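Local atomic coordinates of C.Elegans p53 tumor suppressor-like transcription factor (Caenorhabditis elegans, PDB entry 1T4W), a protein that binds the same DNA consensus sequence as p53 and activates transcription, promoting apoptosis of germline cells after DNA damage. Residues A[99-111]-A[122-136]. Numbering follows the deposited sequence.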
loop_
_atom_site.group_PDB
_atom_site.type_symbol
_atom_site.label_atom_id
_atom_site.label_comp_id
_atom_site.label_asym_id
_atom_site.label_seq_id
_atom_site.Cartn_x
_atom_site.Cartn_y
_atom_site.Cartn_z
ATOM N N SER A 99 8.577 -9.707 6.949
ATOM C CA SER A 99 7.584 -8.894 6.239
ATOM C C SER A 99 8.300 -7.748 5.524
ATOM O O SER A 99 9.197 -7.113 6.083
ATOM C CB SER A 99 6.549 -8.318 7.198
ATOM O OG SER A 99 5.532 -7.649 6.471
ATOM N N PHE A 100 7.912 -7.494 4.284
ATOM C CA PHE A 100 8.523 -6.424 3.510
ATOM C C PHE A 100 8.166 -5.050 4.119
ATOM O O PHE A 100 8.967 -4.099 4.086
ATOM C CB PHE A 100 8.029 -6.508 2.057
ATOM C CG PHE A 100 8.896 -5.755 1.069
ATOM C CD1 PHE A 100 8.834 -4.362 0.977
ATOM C CD2 PHE A 100 9.809 -6.440 0.267
ATOM C CE1 PHE A 100 9.682 -3.649 0.092
ATOM C CE2 PHE A 100 10.663 -5.743 -0.615
ATOM C CZ PHE A 100 10.595 -4.349 -0.695
ATOM N N PHE A 101 6.976 -4.967 4.705
ATOM C CA PHE A 101 6.488 -3.708 5.263
ATOM C C PHE A 101 5.866 -3.842 6.643
ATOM O O PHE A 101 5.479 -4.928 7.055
ATOM C CB PHE A 101 5.449 -3.095 4.314
ATOM C CG PHE A 101 4.154 -3.868 4.247
ATOM C CD1 PHE A 101 4.110 -5.126 3.670
ATOM C CD2 PHE A 101 2.979 -3.338 4.786
ATOM C CE1 PHE A 101 2.915 -5.865 3.625
ATOM C CE2 PHE A 101 1.778 -4.054 4.747
ATOM C CZ PHE A 101 1.745 -5.323 4.162
ATOM N N TYR A 102 5.750 -2.717 7.340
ATOM C CA TYR A 102 5.151 -2.685 8.673
ATOM C C TYR A 102 4.211 -1.484 8.816
ATOM O O TYR A 102 4.263 -0.527 8.032
ATOM C CB TYR A 102 6.240 -2.618 9.753
ATOM C CG TYR A 102 7.252 -3.741 9.653
ATOM C CD1 TYR A 102 8.375 -3.632 8.820
ATOM C CD2 TYR A 102 7.051 -4.945 10.338
ATOM C CE1 TYR A 102 9.268 -4.700 8.672
ATOM C CE2 TYR A 102 7.927 -6.007 10.193
ATOM C CZ TYR A 102 9.031 -5.882 9.355
ATOM O OH TYR A 102 9.849 -6.967 9.181
ATOM N N ILE A 103 3.356 -1.549 9.828
ATOM C CA ILE A 103 2.378 -0.513 10.107
ATOM C C ILE A 103 2.714 0.119 11.459
ATOM O O ILE A 103 2.861 -0.581 12.464
ATOM C CB ILE A 103 0.953 -1.144 10.145
ATOM C CG1 ILE A 103 0.682 -1.866 8.818
ATOM C CG2 ILE A 103 -0.111 -0.077 10.431
ATOM C CD1 ILE A 103 0.738 -0.973 7.585
ATOM N N ARG A 104 2.841 1.442 11.483
ATOM C CA ARG A 104 3.171 2.155 12.712
ATOM C C ARG A 104 2.217 3.331 12.914
ATOM O O ARG A 104 1.581 3.819 11.961
ATOM C CB ARG A 104 4.617 2.675 12.654
ATOM C CG ARG A 104 5.682 1.592 12.420
ATOM C CD ARG A 104 5.830 0.659 13.620
ATOM N NE ARG A 104 6.335 1.356 14.806
ATOM C CZ ARG A 104 7.621 1.601 15.048
ATOM N NH1 ARG A 104 8.552 1.208 14.189
ATOM N NH2 ARG A 104 7.979 2.241 16.152
ATOM N N ASN A 105 2.144 3.794 14.155
ATOM C CA ASN A 105 1.278 4.907 14.523
ATOM C C ASN A 105 -0.116 4.685 13.972
ATOM O O ASN A 105 -0.734 5.597 13.433
ATOM C CB ASN A 105 1.853 6.226 13.993
ATOM C CG ASN A 105 3.227 6.508 14.558
ATOM O OD1 ASN A 105 3.410 6.516 15.776
ATOM N ND2 ASN A 105 4.204 6.725 13.685
ATOM N N SER A 106 -0.612 3.462 14.124
ATOM C CA SER A 106 -1.937 3.135 13.635
ATOM C C SER A 106 -2.949 3.550 14.666
ATOM O O SER A 106 -2.834 3.175 15.854
ATOM C CB SER A 106 -2.070 1.619 13.405
ATOM O OG SER A 106 -3.383 1.303 12.969
ATOM N N GLU A 107 -3.940 4.314 14.221
ATOM C CA GLU A 107 -4.992 4.761 15.119
ATOM C C GLU A 107 -5.842 3.532 15.474
ATOM O O GLU A 107 -6.410 3.459 16.553
ATOM C CB GLU A 107 -5.865 5.833 14.450
ATOM C CG GLU A 107 -6.651 5.305 13.259
ATOM C CD GLU A 107 -7.778 6.233 12.823
ATOM O OE1 GLU A 107 -8.528 6.724 13.697
ATOM O OE2 GLU A 107 -7.924 6.463 11.608
ATOM N N HIS A 108 -5.906 2.563 14.562
ATOM C CA HIS A 108 -6.676 1.346 14.781
ATOM C C HIS A 108 -5.865 0.168 15.285
ATOM O O HIS A 108 -4.672 0.034 14.983
ATOM C CB HIS A 108 -7.386 0.940 13.486
ATOM C CG HIS A 108 -8.471 1.887 13.083
ATOM N ND1 HIS A 108 -9.580 2.113 13.865
ATOM C CD2 HIS A 108 -8.628 2.653 11.977
ATOM C CE1 HIS A 108 -10.378 2.974 13.257
ATOM N NE2 HIS A 108 -9.822 3.316 12.109
ATOM N N GLU A 109 -6.519 -0.691 16.061
ATOM C CA GLU A 109 -5.870 -1.894 16.560
ATOM C C GLU A 109 -5.641 -2.743 15.315
ATOM O O GLU A 109 -6.448 -2.692 14.387
ATOM C CB GLU A 109 -6.814 -2.644 17.510
ATOM C CG GLU A 109 -6.400 -4.080 17.791
ATOM C CD GLU A 109 -7.439 -4.839 18.615
ATOM O OE1 GLU A 109 -8.494 -4.259 18.968
ATOM O OE2 GLU A 109 -7.198 -6.022 18.903
ATOM N N PHE A 110 -4.562 -3.525 15.280
ATOM C CA PHE A 110 -4.311 -4.375 14.109
ATOM C C PHE A 110 -3.665 -5.685 14.523
ATOM O O PHE A 110 -3.158 -5.806 15.636
ATOM C CB PHE A 110 -3.399 -3.655 13.093
ATOM C CG PHE A 110 -2.012 -3.368 13.617
ATOM C CD1 PHE A 110 -0.992 -4.322 13.502
ATOM C CD2 PHE A 110 -1.731 -2.150 14.237
ATOM C CE1 PHE A 110 0.299 -4.060 13.997
ATOM C CE2 PHE A 110 -0.455 -1.876 14.735
ATOM C CZ PHE A 110 0.567 -2.831 14.615
ATOM N N SER A 111 -3.724 -6.663 13.624
ATOM C CA SER A 111 -3.119 -7.975 13.812
ATOM C C SER A 111 -2.436 -8.296 12.482
ATOM O O SER A 111 -2.672 -7.629 11.478
ATOM C CB SER A 111 -4.169 -9.048 14.100
ATOM O OG SER A 111 -5.027 -9.227 12.978
ATOM N N LEU A 122 -6.598 -4.352 10.197
ATOM C CA LEU A 122 -6.990 -3.349 11.166
ATOM C C LEU A 122 -8.362 -3.722 11.695
ATOM O O LEU A 122 -9.276 -3.974 10.908
ATOM C CB LEU A 122 -7.094 -1.968 10.514
ATOM C CG LEU A 122 -5.871 -1.414 9.801
ATOM C CD1 LEU A 122 -6.133 0.058 9.443
ATOM C CD2 LEU A 122 -4.662 -1.538 10.680
ATOM N N ILE A 123 -8.507 -3.761 13.015
ATOM C CA ILE A 123 -9.802 -4.076 13.613
ATOM C C ILE A 123 -10.460 -2.758 13.923
ATOM O O ILE A 123 -9.932 -1.953 14.691
ATOM C CB ILE A 123 -9.675 -4.892 14.920
ATOM C CG1 ILE A 123 -9.212 -6.317 14.612
ATOM C CG2 ILE A 123 -11.014 -4.952 15.619
ATOM C CD1 ILE A 123 -7.754 -6.436 14.189
ATOM N N MET A 124 -11.611 -2.526 13.312
ATOM C CA MET A 124 -12.299 -1.277 13.537
ATOM C C MET A 124 -13.614 -1.413 14.270
ATOM O O MET A 124 -13.856 -2.412 14.938
ATOM C CB MET A 124 -12.466 -0.584 12.208
ATOM C CG MET A 124 -11.068 -0.418 11.601
ATOM S SD MET A 124 -11.041 0.531 10.127
ATOM C CE MET A 124 -12.073 -0.513 9.092
ATOM N N TYR A 125 -14.468 -0.410 14.151
ATOM C CA TYR A 125 -15.732 -0.446 14.862
ATOM C C TYR A 125 -16.819 0.086 13.957
ATOM O O TYR A 125 -16.538 0.833 13.010
ATOM C CB TYR A 125 -15.615 0.418 16.116
ATOM C CG TYR A 125 -15.056 1.780 15.788
ATOM C CD1 TYR A 125 -15.880 2.802 15.310
ATOM C CD2 TYR A 125 -13.688 2.031 15.890
ATOM C CE1 TYR A 125 -15.354 4.042 14.940
ATOM C CE2 TYR A 125 -13.150 3.267 15.521
ATOM C CZ TYR A 125 -13.986 4.263 15.048
ATOM O OH TYR A 125 -13.451 5.474 14.681
ATOM N N PRO A 126 -18.076 -0.292 14.234
ATOM C CA PRO A 126 -19.199 0.165 13.421
ATOM C C PRO A 126 -19.126 1.666 13.354
ATOM O O PRO A 126 -18.818 2.321 14.349
ATOM C CB PRO A 126 -20.419 -0.324 14.206
ATOM C CG PRO A 126 -19.895 -1.548 14.909
ATOM C CD PRO A 126 -18.553 -1.072 15.391
ATOM N N GLY A 127 -19.381 2.202 12.175
ATOM C CA GLY A 127 -19.339 3.636 11.993
ATOM C C GLY A 127 -17.985 4.201 11.581
ATOM O O GLY A 127 -17.913 5.365 11.199
ATOM N N ALA A 128 -16.907 3.421 11.668
ATOM C CA ALA A 128 -15.608 3.967 11.271
ATOM C C ALA A 128 -15.647 4.216 9.761
ATOM O O ALA A 128 -16.189 3.406 9.008
ATOM C CB ALA A 128 -14.486 2.991 11.638
ATOM N N VAL A 129 -15.110 5.345 9.312
ATOM C CA VAL A 129 -15.113 5.661 7.881
ATOM C C VAL A 129 -13.723 6.092 7.399
ATOM O O VAL A 129 -13.558 6.564 6.275
ATOM C CB VAL A 129 -16.125 6.782 7.551
ATOM C CG1 VAL A 129 -17.563 6.311 7.847
ATOM C CG2 VAL A 129 -15.797 8.032 8.391
ATOM N N GLN A 130 -12.723 5.939 8.255
ATOM C CA GLN A 130 -11.369 6.316 7.863
ATOM C C GLN A 130 -10.365 5.531 8.664
ATOM O O GLN A 130 -10.646 5.069 9.765
ATOM C CB GLN A 130 -11.129 7.822 8.091
ATOM C CG GLN A 130 -9.792 8.353 7.524
ATOM C CD GLN A 130 -9.742 9.880 7.468
ATOM O OE1 GLN A 130 -10.739 10.514 7.166
ATOM N NE2 GLN A 130 -8.575 10.467 7.741
ATOM N N ALA A 131 -9.188 5.332 8.095
ATOM C CA ALA A 131 -8.158 4.650 8.841
ATOM C C ALA A 131 -6.875 5.382 8.524
ATOM O O ALA A 131 -6.536 5.572 7.353
ATOM C CB ALA A 131 -8.047 3.187 8.423
ATOM N N ASN A 132 -6.175 5.786 9.574
ATOM C CA ASN A 132 -4.900 6.473 9.454
ATOM C C ASN A 132 -3.791 5.627 10.047
ATOM O O ASN A 132 -3.979 4.941 11.062
ATOM C CB ASN A 132 -4.949 7.812 10.190
ATOM C CG ASN A 132 -5.993 8.740 9.619
ATOM O OD1 ASN A 132 -6.144 8.840 8.406
ATOM N ND2 ASN A 132 -6.715 9.433 10.489
ATOM N N PHE A 133 -2.634 5.657 9.401
ATOM C CA PHE A 133 -1.470 4.925 9.893
ATOM C C PHE A 133 -0.281 5.217 8.995
ATOM O O PHE A 133 -0.435 5.712 7.871
ATOM C CB PHE A 133 -1.736 3.403 9.905
ATOM C CG PHE A 133 -2.142 2.840 8.558
ATOM C CD1 PHE A 133 -1.179 2.424 7.631
ATOM C CD2 PHE A 133 -3.482 2.774 8.198
ATOM C CE1 PHE A 133 -1.547 1.951 6.354
ATOM C CE2 PHE A 133 -3.869 2.303 6.919
ATOM C CZ PHE A 133 -2.889 1.890 5.995
ATOM N N ASP A 134 0.906 4.929 9.503
ATOM C CA ASP A 134 2.084 5.079 8.681
ATOM C C ASP A 134 2.464 3.706 8.209
ATOM O O ASP A 134 2.267 2.726 8.926
ATOM C CB ASP A 134 3.266 5.615 9.458
ATOM C CG ASP A 134 3.078 7.038 9.871
ATOM O OD1 ASP A 134 2.556 7.816 9.047
ATOM O OD2 ASP A 134 3.458 7.364 11.009
ATOM N N ILE A 135 2.969 3.625 6.992
ATOM C CA ILE A 135 3.489 2.358 6.518
ATOM C C ILE A 135 4.984 2.605 6.308
ATOM O O ILE A 135 5.393 3.714 5.938
ATOM C CB ILE A 135 2.836 1.911 5.202
ATOM C CG1 ILE A 135 3.444 0.581 4.761
ATOM C CG2 ILE A 135 3.004 2.985 4.152
ATOM C CD1 ILE A 135 2.620 -0.162 3.705
ATOM N N ILE A 136 5.810 1.598 6.580
ATOM C CA ILE A 136 7.246 1.768 6.394
ATOM C C ILE A 136 7.794 0.525 5.681
ATOM O O ILE A 136 7.446 -0.602 6.037
ATOM C CB ILE A 136 7.948 2.035 7.769
ATOM C CG1 ILE A 136 9.448 2.234 7.554
ATOM C CG2 ILE A 136 7.723 0.856 8.739
ATOM C CD1 ILE A 136 10.194 2.536 8.840
HETATM O O HOH W 1 -5.192 2.595 11.625
HETATM O O HOH W 2 -9.264 -0.296 16.591
#
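One face of the H108 ring is overlaid by M124: CG sits over the ring centre, 3.7 Å from the centroid, in a CH-pi contact, and SD meets the same face. This contact bridges the two sheets of the p53-like beta sandwich in this DNA-binding domain. Strand 101-104 pairs antiparallel with 130-136 in one sheet; 109-111 and 122-123 belong to a hairpin in the other.

E107 CG sits between its backbone N and carbonyl carbon (chi1 65°), which brings it over the opposite face, toward the rim. A131 CB and Y125 CE2 come to the ring edge. In the ring plane, H108 NE2 donates to Q130 O (3.0 Å, N-H...O 166°). Replacing H108 by an alanine would probably leave Q130 O without this donor and open a gap between M124 and E107. E107 OE2 accepts a bent hydrogen bond from N132 N (2.8 Å) on its anti lone pair, while E107 N donates to N132 O. A water ties S106 OG and H108 N to N132 O.

Toward the other end, R104 and D134 exchange two backbone hydrogen bonds, as do Y102 and I136. F101 CD2 packs on I135 CD1 at 3.4 Å, and F120 meets the F101 ring edge-to-face. I103 CG2 and CD1 lie against F133. Beyond this end, the F100 side chain packs on the zinc ligand C139. Where strand 101-104 ends, N105 ND2 donates to D134 OD2 (2.9 Å), with the amide and carboxylate planes 88° apart.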